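Local atomic coordinates of succinate-semialdehyde dehydrogenase (NAD(P)(+)) (Marinobacter aquaeolei, PDB entry 3RH9), a protein that probably oxidises succinate semialdehyde to succinate with NAD(P)+ as the electron acceptor, as a member of the aldehyde dehydrogenase family. Residues A[346-351]-A[373-378]. Residues are numbered along the deposited sequence; the frame is centred on the assembly and turned at random.
Sequences QDALDK and TVVQGV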
# COMPACT_ATOMS: atom_id res chain seq x y z
N GLN A 346 20.68 -15.01 -28.91
CA GLN A 346 20.26 -15.66 -30.13
C GLN A 346 19.11 -14.92 -30.82
O GLN A 346 19.13 -14.72 -32.04
CB GLN A 346 19.85 -17.10 -29.83
CG GLN A 346 19.83 -17.96 -31.07
CD GLN A 346 21.21 -18.04 -31.71
OE1 GLN A 346 22.16 -18.61 -31.15
NE2 GLN A 346 21.32 -17.46 -32.90
N ASP A 347 18.11 -14.55 -30.04
CA ASP A 347 16.90 -13.97 -30.61
C ASP A 347 17.22 -12.65 -31.29
O ASP A 347 16.73 -12.36 -32.37
CB ASP A 347 15.86 -13.74 -29.53
CG ASP A 347 14.63 -13.03 -30.05
OD1 ASP A 347 13.83 -13.65 -30.78
OD2 ASP A 347 14.46 -11.84 -29.70
N ALA A 348 18.07 -11.86 -30.64
CA ALA A 348 18.47 -10.58 -31.19
C ALA A 348 19.17 -10.74 -32.54
O ALA A 348 18.89 -10.00 -33.49
CB ALA A 348 19.36 -9.85 -30.21
N LEU A 349 20.11 -11.68 -32.61
CA LEU A 349 20.88 -11.88 -33.82
C LEU A 349 20.02 -12.54 -34.90
O LEU A 349 20.18 -12.22 -36.09
CB LEU A 349 22.15 -12.70 -33.55
CG LEU A 349 23.18 -12.07 -32.61
CD1 LEU A 349 24.26 -13.08 -32.31
CD2 LEU A 349 23.78 -10.83 -33.20
N ASP A 350 19.12 -13.44 -34.50
CA ASP A 350 18.24 -14.07 -35.47
C ASP A 350 17.38 -13.02 -36.15
O ASP A 350 16.97 -13.21 -37.30
CB ASP A 350 17.34 -15.12 -34.84
CG ASP A 350 18.11 -16.36 -34.39
OD1 ASP A 350 19.32 -16.47 -34.74
OD2 ASP A 350 17.49 -17.21 -33.69
N LYS A 351 17.11 -11.92 -35.46
CA LYS A 351 16.23 -10.90 -36.02
C LYS A 351 16.97 -9.67 -36.57
O LYS A 351 16.35 -8.67 -36.91
CB LYS A 351 15.22 -10.45 -34.98
CG LYS A 351 14.24 -11.50 -34.52
CD LYS A 351 13.45 -10.91 -33.37
CE LYS A 351 12.76 -11.96 -32.51
NZ LYS A 351 11.36 -12.22 -32.90
N THR A 373 28.56 -8.60 -23.37
CA THR A 373 28.18 -8.58 -24.78
C THR A 373 27.40 -7.33 -25.14
O THR A 373 26.68 -6.77 -24.31
CB THR A 373 27.28 -9.77 -25.11
OG1 THR A 373 27.95 -10.98 -24.75
CG2 THR A 373 26.99 -9.80 -26.59
N VAL A 374 27.54 -6.89 -26.39
CA VAL A 374 26.88 -5.68 -26.85
C VAL A 374 26.26 -5.86 -28.23
O VAL A 374 26.97 -6.07 -29.22
CB VAL A 374 27.88 -4.52 -26.95
CG1 VAL A 374 27.26 -3.38 -27.71
CG2 VAL A 374 28.33 -4.06 -25.56
N VAL A 375 24.94 -5.77 -28.33
CA VAL A 375 24.32 -5.88 -29.64
C VAL A 375 23.68 -4.57 -30.06
O VAL A 375 23.11 -3.85 -29.24
CB VAL A 375 23.29 -7.03 -29.73
CG1 VAL A 375 23.97 -8.35 -29.50
CG2 VAL A 375 22.14 -6.82 -28.75
N GLN A 376 23.75 -4.29 -31.36
CA GLN A 376 23.12 -3.10 -31.90
C GLN A 376 22.04 -3.47 -32.90
O GLN A 376 22.08 -4.54 -33.50
CB GLN A 376 24.17 -2.18 -32.53
CG GLN A 376 23.70 -0.74 -32.59
CD GLN A 376 24.83 0.27 -32.80
OE1 GLN A 376 26.02 -0.08 -32.78
NE2 GLN A 376 24.45 1.53 -33.00
N GLY A 377 21.05 -2.60 -33.05
CA GLY A 377 19.98 -2.83 -33.99
C GLY A 377 18.75 -3.49 -33.39
O GLY A 377 18.06 -4.25 -34.06
N VAL A 378 18.48 -3.20 -32.12
CA VAL A 378 17.42 -3.88 -31.40
C VAL A 378 16.10 -3.11 -31.41
O VAL A 378 16.10 -1.91 -31.16
CB VAL A 378 17.82 -4.09 -29.94
CG1 VAL A 378 16.60 -4.39 -29.08
CG2 VAL A 378 18.85 -5.20 -29.86
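Ala348 and Leu349, neighbours on the last turn of a helix, share one branched partner, Val375, in a worked example of how a helix lies against a sheet through a few apolar side chains. On the side of the turn that does not meet the strand, Gln346 reaches forward to Asp350, its NE2 giving a hydrogen bond of 2.9 Å to OD1; the acceptor lies close to the amide plane, while the donor approaches 34° out of the carboxylate plane. Asp347 instead uses OD2 to accept a bond from the backbone N of Cys383. Ala348 turns its methyl toward the strand, with CB 4.4 Å from Val375 CG2. Leu349 follows: with CD1 anti to CA (chi2 173°), the other methyl, CD2, is the one turned to Val375 CG1, at 4.5 Å. The two methyls of the valine thus serve one helix residue each, and no hydrogen bond crosses. By Lys351 the chain has left helical geometry. The C-terminal turn of helix 335-350 thus rests lightly on strand 373-376 of the mixed sheet, which runs between antiparallel strand 354-357 and parallel strand 393-399; Val374 packs against Val314 of helix 303-316.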